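Local coordinates for protein tryptophan halogenase (Shewanella frigidimarina, PDB 2PYX) that probably acts as an FAD-dependent monooxygenase of the tryptophan halogenase family, consistent with halogenation of tryptophan, at residues A[144-147]-A[148-151]; A[500-503]-A[504-508]. One frame throughout, in Å; residues are numbered along the deposited sequence.

Contact 1: residues A[144-147]-A[148-151]; sequences QQVL and TQLG
Thr148 N, Gln149 N and Leu150 N bond back to the carbonyls of Gln144, Gln145 and Val146, four residues earlier in the short helix 144-149, and Gly151, with positive phi, closes it in a Schellman motif. Glycine suits that place because a positive phi is unfavourable for most residues with a side chain. Gln144 O is gripped twice, by Thr148 N at 2.9 Å and by Thr148 OG1 at 2.5 Å, a common way for a buried threonine to satisfy its hydroxyl. The Thr148 torsion of 60° sets OG1 between backbone N and carbonyl carbon, turned back toward that oxygen. One residue further along, Gln145 and Gln149, themselves a turn apart, stack their amides with planes 17° apart, Gln149 OE1 lying 3.4 Å from Gln145 CD. The Gln145 chain bends at chi2 (56°) to bring its amide there, and its OE1 is taken by Arg93 of strand 87-95. Were the glutamine at this place an alanine, Arg93 would probably lose an acceptor and the Gln149 amide its stacking partner. A water donates to Val146 O and accepts from Gln149 NE2, each at 3.0 Å. Beside it Val146 CG1 meets Leu150 CD1 at 4.2 Å. Gln144 bonds Ser114 N through OE1, and Asn167 O and Gln90 OE1 through NE2; the buried glutamines thus find protein partners for these atoms, whereas the exposed Gln149 NE2 meets a water.

Contact 2: residues A[500-503]-A[504-508]; sequences RTQA and LSKNL
Arg500 and Leu504, Gln502 and Lys506, and Ala503 and Asn507 meet one turn apart in a local, surface contact along the last turns of the long helix 484-507. Its backbone is regular at first, with Leu504 N bonded to Arg500 O at 2.9 Å in a nearly straight line (171°). Leu504 CD1 sits over the centre of one face of the Arg500 guanidinium, 3.7 Å from CZ. The arginine chain reaches there extended from CG to NE, with CG anti to the backbone N (chi1 -177°), and its NH2 goes on to bond Asn166 OD1. Arginine suits the site because its flat face accepts a methyl while its N-H groups remain available at the rim. Gln502 and Lys506 lie across one another on the exposed side, where Lys506 CE comes to 3.5 Å from Gln502 NE2; long polar chains of this kind can pack through their carbon parts and still face water. Ser505 OG turns back to bond Gln502 O at 2.8 Å, the same carbonyl that Lys506 N reaches only weakly. Ala503 O takes two donors from opposite faces of its plane: Lys506 N, 3.2 Å away and well above the plane, and Asn507 ND2, at 2.8 Å. Alanine, with its high helix propensity, suits a helical position on the surface. A mixture of bonds three and four residues back, with serine and asparagine side chains as further donors to backbone carbonyls, is common in the C-terminal turns of an alpha-helix.

Contact 1 is partly buried and contact 2 lies on the surface, yet the two helices they belong to pack directly against each other. Leu147 is the main bridge: its CD2 lies 3.4 Å from Ser505 CA, and its CD1 meets Leu504 CB and Leu508 CD1. Val146 CB adds a contact with Thr501 CG2. Helix 144-149 is thus placed between helix 484-507 and strands 87-95 and 108-112. Contact 1 sits nearer the predicted active site, with the Gln144 side chain about 9 Å from that of Lys89, and its buried Gln144 and Gln145 bond to neighbouring protein atoms; contact 2, away from annotated sites, is made more by exposed, long polar side chains and by side-chain donors to backbone carbonyls.

Contact 1: residues A[144-147]-A[148-151]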
ATOM      1  N   GLN A 144     -15.379  -6.073 -10.808  1.00 17.25           N
ATOM      2  CA  GLN A 144     -14.162  -5.377 -11.242  1.00 16.98           C
ATOM      3  C   GLN A 144     -13.305  -6.117 -12.230  1.00 18.68           C
ATOM      4  O   GLN A 144     -12.541  -5.511 -12.981  1.00 19.85           O
ATOM      5  CB  GLN A 144     -13.297  -5.019 -10.025  1.00 17.51           C
ATOM      6  CG  GLN A 144     -13.716  -3.739  -9.435  1.00 16.99           C
ATOM      7  CD  GLN A 144     -12.916  -3.297  -8.219  1.00 14.84           C
ATOM      8  OE1 GLN A 144     -12.516  -4.122  -7.423  1.00 14.41           O
ATOM      9  NE2 GLN A 144     -12.763  -1.975  -8.043  1.00 13.31           N
ATOM     10  N   GLN A 145     -13.361  -7.441 -12.236  1.00 18.87           N
ATOM     11  CA  GLN A 145     -12.548  -8.186 -13.200  1.00 19.58           C
ATOM     12  C   GLN A 145     -12.950  -7.768 -14.604  1.00 19.61           C
ATOM     13  O   GLN A 145     -12.122  -7.284 -15.377  1.00 22.74           O
ATOM     14  CB  GLN A 145     -12.657  -9.700 -13.017  1.00 20.44           C
ATOM     15  CG  GLN A 145     -11.942 -10.580 -14.049  1.00 25.61           C
ATOM     16  CD  GLN A 145     -10.437 -10.271 -14.183  1.00 27.78           C
ATOM     17  OE1 GLN A 145     -10.033  -9.109 -14.314  1.00 38.15           O
ATOM     18  NE2 GLN A 145      -9.619 -11.302 -14.145  1.00 40.49           N
ATOM     19  N   VAL A 146     -14.245  -7.872 -14.885  1.00 19.11           N
ATOM     20  CA  VAL A 146     -14.785  -7.508 -16.186  1.00 17.66           C
ATOM     21  C   VAL A 146     -14.610  -6.010 -16.468  1.00 15.98           C
ATOM     22  O   VAL A 146     -14.188  -5.646 -17.555  1.00 17.37           O
ATOM     23  CB  VAL A 146     -16.275  -7.939 -16.300  1.00 18.34           C
ATOM     24  CG1 VAL A 146     -16.897  -7.337 -17.538  1.00 20.57           C
ATOM     25  CG2 VAL A 146     -16.379  -9.466 -16.315  1.00 21.81           C
ATOM     26  N   LEU A 147     -14.896  -5.153 -15.485  1.00 14.65           N
ATOM     27  CA  LEU A 147     -14.870  -3.724 -15.708  1.00 13.53           C
ATOM     28  C   LEU A 147     -13.453  -3.193 -15.937  1.00 14.99           C
ATOM     29  O   LEU A 147     -13.219  -2.353 -16.787  1.00 13.70           O
ATOM     30  CB  LEU A 147     -15.561  -3.003 -14.553  1.00 14.32           C
ATOM     31  CG  LEU A 147     -17.032  -3.418 -14.351  1.00 14.44           C
ATOM     32  CD1 LEU A 147     -17.622  -2.900 -13.052  1.00 15.44           C
ATOM     33  CD2 LEU A 147     -17.892  -2.951 -15.500  1.00 18.60           C
ATOM     34  N   THR A 148     -12.489  -3.694 -15.177  1.00 15.39           N
ATOM     35  CA  THR A 148     -11.113  -3.253 -15.343  1.00 14.03           C
ATOM     36  C   THR A 148     -10.521  -3.784 -16.654  1.00 14.90           C
ATOM     37  O   THR A 148      -9.701  -3.112 -17.265  1.00 16.31           O
ATOM     38  CB  THR A 148     -10.231  -3.614 -14.117  1.00 14.48           C
ATOM     39  OG1 THR A 148     -10.232  -5.023 -13.930  1.00 14.34           O
ATOM     40  CG2 THR A 148     -10.739  -2.920 -12.877  1.00 13.69           C
ATOM     41  N   GLN A 149     -10.942  -4.982 -17.079  1.00 16.93           N
ATOM     42  CA  GLN A 149     -10.508  -5.499 -18.388  1.00 20.68           C
ATOM     43  C   GLN A 149     -10.931  -4.534 -19.504  1.00 21.13           C
ATOM     44  O   GLN A 149     -10.232  -4.359 -20.516  1.00 20.78           O
ATOM     45  CB  GLN A 149     -11.087  -6.887 -18.617  1.00 20.96           C
ATOM     46  CG  GLN A 149     -10.355  -7.961 -17.814  1.00 28.60           C
ATOM     47  CD  GLN A 149     -11.033  -9.337 -17.851  1.00 30.43           C
ATOM     48  OE1 GLN A 149     -10.380 -10.356 -17.606  1.00 44.09           O
ATOM     49  NE2 GLN A 149     -12.335  -9.371 -18.163  1.00 44.16           N
ATOM     50  N   LEU A 150     -12.080  -3.911 -19.305  1.00 19.21           N
ATOM     51  CA  LEU A 150     -12.621  -2.914 -20.240  1.00 20.01           C
ATOM     52  C   LEU A 150     -12.062  -1.502 -20.071  1.00 19.07           C
ATOM     53  O   LEU A 150     -12.497  -0.577 -20.758  1.00 20.70           O
ATOM     54  CB  LEU A 150     -14.119  -2.865 -20.057  1.00 19.65           C
ATOM     55  CG  LEU A 150     -14.878  -4.098 -20.523  1.00 21.68           C
ATOM     56  CD1 LEU A 150     -16.296  -4.021 -20.069  1.00 20.22           C
ATOM     57  CD2 LEU A 150     -14.816  -4.217 -22.055  1.00 25.89           C
ATOM     58  N   GLY A 151     -11.127  -1.313 -19.137  1.00 17.27           N
ATOM     59  CA  GLY A 151     -10.517  -0.025 -18.887  1.00 15.71           C
ATOM     60  C   GLY A 151     -11.434   0.992 -18.246  1.00 12.08           C
ATOM     61  O   GLY A 151     -11.210   2.211 -18.384  1.00 14.03           O
TER
HETATM   62  O   HOH W   1     -14.159  -7.699 -19.781  1.00 30.25           O

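Contact 2: residues A[500-503]-A[504-508]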
ATOM      1  N   ARG A 500     -25.242  -6.967 -11.919  1.00 17.88           N
ATOM      2  CA  ARG A 500     -24.579  -5.716 -11.577  1.00 17.88           C
ATOM      3  C   ARG A 500     -23.395  -5.434 -12.487  1.00 17.64           C
ATOM      4  O   ARG A 500     -23.178  -4.296 -12.891  1.00 17.42           O
ATOM      5  CB  ARG A 500     -24.109  -5.749 -10.125  1.00 19.11           C
ATOM      6  CG  ARG A 500     -23.480  -4.482  -9.664  1.00 23.73           C
ATOM      7  CD  ARG A 500     -23.431  -4.461  -8.158  1.00 30.56           C
ATOM      8  NE  ARG A 500     -22.707  -3.301  -7.686  1.00 29.06           N
ATOM      9  CZ  ARG A 500     -21.374  -3.204  -7.663  1.00 38.97           C
ATOM     10  NH1 ARG A 500     -20.595  -4.214  -8.077  1.00 34.31           N
ATOM     11  NH2 ARG A 500     -20.814  -2.091  -7.229  1.00 36.06           N
ATOM     12  N   THR A 501     -22.587  -6.457 -12.753  1.00 16.32           N
ATOM     13  CA  THR A 501     -21.472  -6.349 -13.669  1.00 16.03           C
ATOM     14  C   THR A 501     -21.949  -5.854 -15.038  1.00 16.81           C
ATOM     15  O   THR A 501     -21.381  -4.922 -15.628  1.00 16.41           O
ATOM     16  CB  THR A 501     -20.747  -7.705 -13.825  1.00 18.07           C
ATOM     17  OG1 THR A 501     -20.308  -8.154 -12.532  1.00 16.33           O
ATOM     18  CG2 THR A 501     -19.576  -7.590 -14.765  1.00 19.07           C
ATOM     19  N   GLN A 502     -23.009  -6.479 -15.536  1.00 18.70           N
ATOM     20  CA  GLN A 502     -23.522  -6.111 -16.843  1.00 19.93           C
ATOM     21  C   GLN A 502     -23.985  -4.655 -16.832  1.00 19.60           C
ATOM     22  O   GLN A 502     -23.682  -3.912 -17.769  1.00 20.07           O
ATOM     23  CB  GLN A 502     -24.640  -7.071 -17.259  1.00 21.47           C
ATOM     24  CG  GLN A 502     -25.243  -6.769 -18.621  1.00 33.56           C
ATOM     25  CD  GLN A 502     -24.460  -7.391 -19.780  1.00 46.43           C
ATOM     26  OE1 GLN A 502     -23.236  -7.583 -19.714  1.00 47.23           O
ATOM     27  NE2 GLN A 502     -25.179  -7.711 -20.855  1.00 53.29           N
ATOM     28  N   ALA A 503     -24.693  -4.246 -15.781  1.00 18.30           N
ATOM     29  CA  ALA A 503     -25.234  -2.880 -15.738  1.00 16.48           C
ATOM     30  C   ALA A 503     -24.086  -1.880 -15.706  1.00 18.28           C
ATOM     31  O   ALA A 503     -24.045  -0.926 -16.479  1.00 19.51           O
ATOM     32  CB  ALA A 503     -26.156  -2.688 -14.559  1.00 20.77           C
ATOM     33  N   LEU A 504     -23.108  -2.114 -14.834  1.00 16.11           N
ATOM     34  CA  LEU A 504     -21.983  -1.192 -14.728  1.00 15.59           C
ATOM     35  C   LEU A 504     -21.159  -1.150 -15.997  1.00 14.12           C
ATOM     36  O   LEU A 504     -20.615  -0.098 -16.355  1.00 14.53           O
ATOM     37  CB  LEU A 504     -21.083  -1.573 -13.539  1.00 14.89           C
ATOM     38  CG  LEU A 504     -21.700  -1.290 -12.182  1.00 16.62           C
ATOM     39  CD1 LEU A 504     -20.850  -1.886 -11.079  1.00 20.24           C
ATOM     40  CD2 LEU A 504     -21.854   0.191 -11.924  1.00 17.60           C
ATOM     41  N   SER A 505     -21.037  -2.277 -16.692  1.00 15.21           N
ATOM     42  CA  SER A 505     -20.205  -2.333 -17.897  1.00 15.57           C
ATOM     43  C   SER A 505     -20.731  -1.409 -18.991  1.00 15.18           C
ATOM     44  O   SER A 505     -19.978  -0.947 -19.847  1.00 15.84           O
ATOM     45  CB  SER A 505     -20.066  -3.767 -18.432  1.00 18.29           C
ATOM     46  OG  SER A 505     -21.232  -4.168 -19.151  1.00 21.23           O
ATOM     47  N   LYS A 506     -22.025  -1.133 -18.919  1.00 17.10           N
ATOM     48  CA  LYS A 506     -22.686  -0.274 -19.898  1.00 18.81           C
ATOM     49  C   LYS A 506     -22.709   1.199 -19.509  1.00 19.71           C
ATOM     50  O   LYS A 506     -22.935   2.067 -20.350  1.00 20.98           O
ATOM     51  CB  LYS A 506     -24.104  -0.826 -20.108  1.00 19.90           C
ATOM     52  CG  LYS A 506     -24.030  -2.224 -20.688  1.00 26.64           C
ATOM     53  CD  LYS A 506     -25.351  -2.906 -20.858  1.00 35.32           C
ATOM     54  CE  LYS A 506     -25.148  -4.253 -21.545  1.00 34.47           C
ATOM     55  NZ  LYS A 506     -24.321  -4.175 -22.802  1.00 35.69           N
ATOM     56  N   ASN A 507     -22.412   1.525 -18.258  1.00 16.72           N
ATOM     57  CA  ASN A 507     -22.607   2.870 -17.776  1.00 18.00           C
ATOM     58  C   ASN A 507     -21.344   3.615 -17.325  1.00 19.56           C
ATOM     59  O   ASN A 507     -21.288   4.843 -17.382  1.00 21.01           O
ATOM     60  CB  ASN A 507     -23.696   2.793 -16.741  1.00 18.37           C
ATOM     61  CG  ASN A 507     -25.061   2.532 -17.394  1.00 21.44           C
ATOM     62  OD1 ASN A 507     -25.599   3.429 -18.076  1.00 23.54           O
ATOM     63  ND2 ASN A 507     -25.586   1.300 -17.267  1.00 16.69           N
ATOM     64  N   LEU A 508     -20.299   2.887 -16.947  1.00 16.48           N
ATOM     65  CA  LEU A 508     -19.096   3.549 -16.424  1.00 16.18           C
ATOM     66  C   LEU A 508     -18.204   4.089 -17.535  1.00 14.82           C
ATOM     67  O   LEU A 508     -18.143   3.527 -18.638  1.00 16.00           O
ATOM     68  CB  LEU A 508     -18.284   2.574 -15.549  1.00 14.45           C
ATOM     69  CG  LEU A 508     -18.848   2.215 -14.175  1.00 14.02           C
ATOM     70  CD1 LEU A 508     -18.152   0.974 -13.600  1.00 18.74           C
ATOM     71  CD2 LEU A 508     -18.762   3.374 -13.205  1.00 16.45           C
TER